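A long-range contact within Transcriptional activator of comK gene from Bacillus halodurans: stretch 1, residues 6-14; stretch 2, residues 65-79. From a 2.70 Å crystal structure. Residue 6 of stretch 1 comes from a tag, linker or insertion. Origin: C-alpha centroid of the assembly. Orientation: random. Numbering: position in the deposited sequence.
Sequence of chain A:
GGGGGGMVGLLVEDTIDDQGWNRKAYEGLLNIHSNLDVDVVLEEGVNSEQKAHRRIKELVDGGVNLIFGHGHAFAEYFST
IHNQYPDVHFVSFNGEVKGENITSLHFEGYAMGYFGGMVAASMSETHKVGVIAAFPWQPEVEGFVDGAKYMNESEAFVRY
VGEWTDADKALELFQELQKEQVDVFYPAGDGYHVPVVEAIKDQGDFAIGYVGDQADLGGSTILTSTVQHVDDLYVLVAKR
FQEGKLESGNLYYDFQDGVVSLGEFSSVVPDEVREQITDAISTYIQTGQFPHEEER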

# COMPACT_ATOMS: atom_id res chain seq x y z
N GLY A 6 -8.17 -25.93 -1.91
CA GLY A 6 -8.39 -24.46 -1.83
C GLY A 6 -9.55 -24.10 -0.90
O GLY A 6 -10.73 -24.27 -1.23
N MSE A 7 -9.19 -23.62 0.29
CA MSE A 7 -10.13 -23.13 1.30
C MSE A 7 -9.30 -22.13 2.09
O MSE A 7 -8.40 -22.52 2.87
CB MSE A 7 -10.61 -24.24 2.22
CG MSE A 7 -12.10 -24.17 2.43
SE MSE A 7 -12.69 -24.53 4.26
CE MSE A 7 -14.12 -23.20 4.45
N VAL A 8 -9.59 -20.84 1.86
CA VAL A 8 -8.81 -19.76 2.46
C VAL A 8 -9.28 -19.08 3.73
O VAL A 8 -10.44 -18.72 3.89
CB VAL A 8 -8.56 -18.67 1.43
CG1 VAL A 8 -7.32 -17.86 1.83
CG2 VAL A 8 -8.40 -19.30 0.06
N GLY A 9 -8.34 -18.92 4.65
CA GLY A 9 -8.63 -18.23 5.90
C GLY A 9 -7.85 -16.91 5.95
O GLY A 9 -6.80 -16.74 5.29
N LEU A 10 -8.38 -15.94 6.70
CA LEU A 10 -7.70 -14.67 6.86
C LEU A 10 -7.70 -14.27 8.32
O LEU A 10 -8.72 -14.30 8.99
CB LEU A 10 -8.37 -13.56 6.03
CG LEU A 10 -7.85 -12.12 6.29
CD1 LEU A 10 -6.37 -12.05 5.96
CD2 LEU A 10 -8.64 -11.13 5.47
N LEU A 11 -6.53 -13.93 8.82
CA LEU A 11 -6.46 -13.46 10.19
C LEU A 11 -6.25 -11.97 10.01
O LEU A 11 -5.50 -11.54 9.13
CB LEU A 11 -5.28 -14.05 10.94
CG LEU A 11 -5.28 -15.54 11.22
CD1 LEU A 11 -4.17 -15.79 12.17
CD2 LEU A 11 -6.63 -16.01 11.81
N VAL A 12 -6.93 -11.17 10.82
CA VAL A 12 -6.80 -9.73 10.74
C VAL A 12 -6.77 -9.18 12.18
O VAL A 12 -7.33 -9.77 13.10
CB VAL A 12 -7.95 -9.18 9.90
CG1 VAL A 12 -9.19 -9.02 10.71
CG2 VAL A 12 -7.54 -7.94 9.27
N GLU A 13 -6.05 -8.09 12.40
CA GLU A 13 -5.97 -7.56 13.76
C GLU A 13 -6.59 -6.17 13.78
O GLU A 13 -6.76 -5.56 12.73
CB GLU A 13 -4.51 -7.47 14.20
CG GLU A 13 -3.78 -6.34 13.52
CD GLU A 13 -2.29 -6.37 13.82
OE1 GLU A 13 -1.89 -6.46 15.01
OE2 GLU A 13 -1.53 -6.30 12.83
N ASP A 14 -6.89 -5.66 14.97
CA ASP A 14 -7.54 -4.34 15.07
C ASP A 14 -6.72 -3.16 14.49
O ASP A 14 -5.58 -2.96 14.89
CB ASP A 14 -7.94 -4.14 16.52
CG ASP A 14 -9.10 -5.10 16.95
OD1 ASP A 14 -10.20 -4.99 16.36
OD2 ASP A 14 -8.92 -5.96 17.85
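Stretch 2 65-79: NLIFGHGHAFAEYFS

A β-strand of stretch 2 that begins at L66 runs beside the strand of stretch 1 in the same direction. The two axes cross at -20° and approach to 4.6 Å, the slight twist usual in a parallel sheet. V8 pairs with L66, G9 with I67, L10 with F68 and L11 with G69, with CA atoms 4.7 to 4.9 Å apart. Farther along, the chain passes G71, and a helix then carries F74 and F78 back over L11.

As in any parallel pair, the backbone hydrogen bonds of stretch 1 come from alternate residues. G9 N donates to L66 O (2.8 Å) and G9 O accepts from F68 N (2.8 Å); L11 N then donates to F68 O (2.8 Å), and L11 O accepts from H70 N (3.1 Å). The ladder begins at M7 O, which takes N65 N at 2.9 Å and, weakly, L66 N at 3.4 Å. Here the amide of M7 finds a side chain: M7 N donates to N65 OD1 at 3.0 Å. Asparagine suits this end of the ladder because its short amide supplies an acceptor beside its own donating backbone N. M7 itself is modelled as selenomethionine, and its side chain leads away from stretch 2.

Side chains alternate between the two faces of the sheet. V8, L10, L66 and F68 share one, where V8 CG1 packs 3.5 Å from F68 CD1, at the ring edge, and L10 CD1 lies 3.6 Å from F68 CB. Branched and aromatic hydrocarbons fit this buried layer, which asks for no polar partner. On the other face L11 lies under the helix: its CB is 3.7 Å from F74 CE2, and its CD1 is 4.0 Å from the edge of the F78 ring at CE2. G69 leaves room for this return, since a CB there would lie only 2.3 Å from F74 CB.

Beyond the ladder, water takes over. One molecule accepts from E13 N (2.7 Å) and lies 2.6 Å from H70 O, to which it can donate. A second donates to E13 OE2 (2.7 Å) and accepts from A73 N (2.7 Å), so the E13 carboxylate reaches A73 N through water. The aliphatic part of E13 also serves, its CB resting 3.8 Å from F74 CZ at the ring edge. G71, with phi 140° and psi 157°, has a backbone that calls for glycine; a CB would also come within 2.9 Å of E13 OE2.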

# COMPACT_ATOMS: atom_id res chain seq x y z
N ASN A 65 -6.69 -24.57 4.12
CA ASN A 65 -5.36 -25.07 3.86
C ASN A 65 -4.45 -23.91 3.47
O ASN A 65 -3.25 -24.09 3.39
CB ASN A 65 -5.40 -26.17 2.77
CG ASN A 65 -5.66 -25.63 1.37
OD1 ASN A 65 -6.62 -24.89 1.13
ND2 ASN A 65 -4.80 -25.99 0.44
N LEU A 66 -5.03 -22.74 3.19
CA LEU A 66 -4.26 -21.52 2.86
C LEU A 66 -4.67 -20.40 3.85
O LEU A 66 -5.82 -19.96 3.86
CB LEU A 66 -4.52 -21.06 1.44
CG LEU A 66 -3.65 -19.87 1.00
CD1 LEU A 66 -2.17 -20.27 1.00
CD2 LEU A 66 -4.05 -19.43 -0.40
N ILE A 67 -3.73 -19.95 4.67
CA ILE A 67 -4.02 -18.92 5.67
C ILE A 67 -3.26 -17.60 5.50
O ILE A 67 -2.03 -17.58 5.48
CB ILE A 67 -3.72 -19.47 7.07
CG1 ILE A 67 -4.84 -20.41 7.49
CG2 ILE A 67 -3.56 -18.35 8.08
CD1 ILE A 67 -4.58 -21.07 8.82
N PHE A 68 -3.99 -16.49 5.38
CA PHE A 68 -3.36 -15.16 5.26
C PHE A 68 -3.36 -14.43 6.60
O PHE A 68 -4.23 -14.64 7.45
CB PHE A 68 -4.08 -14.28 4.26
CG PHE A 68 -3.84 -14.66 2.83
CD1 PHE A 68 -4.70 -15.51 2.17
CD2 PHE A 68 -2.79 -14.08 2.12
CE1 PHE A 68 -4.55 -15.77 0.84
CE2 PHE A 68 -2.61 -14.34 0.77
CZ PHE A 68 -3.50 -15.18 0.13
N GLY A 69 -2.36 -13.58 6.77
CA GLY A 69 -2.21 -12.79 8.00
C GLY A 69 -1.97 -11.37 7.52
O GLY A 69 -0.95 -11.06 6.91
N HIS A 70 -2.92 -10.48 7.79
CA HIS A 70 -2.76 -9.15 7.29
C HIS A 70 -1.99 -8.28 8.24
O HIS A 70 -2.53 -7.68 9.18
CB HIS A 70 -4.11 -8.54 7.00
CG HIS A 70 -4.03 -7.47 5.98
ND1 HIS A 70 -3.39 -7.65 4.77
CD2 HIS A 70 -4.52 -6.21 5.97
CE1 HIS A 70 -3.49 -6.55 4.05
NE2 HIS A 70 -4.17 -5.66 4.76
N GLY A 71 -0.70 -8.19 7.99
CA GLY A 71 0.09 -7.40 8.87
C GLY A 71 1.41 -8.03 9.17
O GLY A 71 1.58 -9.23 9.06
N HIS A 72 2.36 -7.20 9.57
CA HIS A 72 3.70 -7.63 9.85
C HIS A 72 3.90 -8.64 10.99
O HIS A 72 4.87 -9.41 11.00
CB HIS A 72 4.52 -6.37 10.14
CG HIS A 72 5.74 -6.62 10.96
ND1 HIS A 72 6.97 -6.90 10.40
CD2 HIS A 72 5.91 -6.66 12.30
CE1 HIS A 72 7.85 -7.11 11.36
NE2 HIS A 72 7.24 -6.97 12.52
N ALA A 73 2.97 -8.65 11.95
CA ALA A 73 3.13 -9.53 13.09
C ALA A 73 2.68 -10.96 12.90
O ALA A 73 2.99 -11.83 13.71
CB ALA A 73 2.41 -8.95 14.22
N PHE A 74 1.91 -11.16 11.85
CA PHE A 74 1.40 -12.47 11.50
C PHE A 74 2.53 -13.36 10.99
O PHE A 74 2.45 -14.60 11.07
CB PHE A 74 0.28 -12.30 10.48
CG PHE A 74 -0.96 -11.73 11.08
CD1 PHE A 74 -1.31 -10.40 10.86
CD2 PHE A 74 -1.72 -12.48 11.98
CE1 PHE A 74 -2.39 -9.84 11.55
CE2 PHE A 74 -2.80 -11.93 12.68
CZ PHE A 74 -3.14 -10.62 12.47
N ALA A 75 3.60 -12.73 10.51
CA ALA A 75 4.71 -13.48 10.00
C ALA A 75 5.36 -14.17 11.19
O ALA A 75 5.64 -15.37 11.15
CB ALA A 75 5.66 -12.56 9.31
N GLU A 76 5.57 -13.44 12.26
CA GLU A 76 6.16 -14.06 13.45
C GLU A 76 5.20 -15.12 14.02
O GLU A 76 5.64 -16.18 14.47
CB GLU A 76 6.44 -12.99 14.52
CG GLU A 76 6.76 -13.55 15.89
CD GLU A 76 7.92 -14.53 15.85
OE1 GLU A 76 8.71 -14.49 14.87
OE2 GLU A 76 8.06 -15.33 16.81
N TYR A 77 3.91 -14.81 14.02
CA TYR A 77 2.88 -15.72 14.51
C TYR A 77 2.92 -17.03 13.72
O TYR A 77 2.86 -18.11 14.29
CB TYR A 77 1.49 -15.13 14.31
CG TYR A 77 1.12 -13.90 15.11
CD1 TYR A 77 0.07 -13.09 14.70
CD2 TYR A 77 1.77 -13.56 16.29
CE1 TYR A 77 -0.33 -12.00 15.43
CE2 TYR A 77 1.37 -12.44 17.03
CZ TYR A 77 0.32 -11.68 16.59
OH TYR A 77 -0.12 -10.59 17.30
N PHE A 78 3.02 -16.92 12.40
CA PHE A 78 3.06 -18.08 11.53
C PHE A 78 4.37 -18.84 11.65
O PHE A 78 4.42 -20.05 11.44
CB PHE A 78 2.89 -17.66 10.06
CG PHE A 78 1.54 -17.13 9.74
CD1 PHE A 78 1.35 -16.38 8.60
CD2 PHE A 78 0.46 -17.36 10.56
CE1 PHE A 78 0.10 -15.87 8.28
CE2 PHE A 78 -0.78 -16.86 10.26
CZ PHE A 78 -0.97 -16.12 9.12
N SER A 79 5.43 -18.12 11.98
CA SER A 79 6.72 -18.77 12.07
C SER A 79 6.85 -19.71 13.25
O SER A 79 7.57 -20.70 13.20
CB SER A 79 7.82 -17.73 12.13
OG SER A 79 7.90 -17.05 10.89
O HOH W 1 -4.79 -7.04 10.30
O HOH W 2 1.08 -6.75 12.16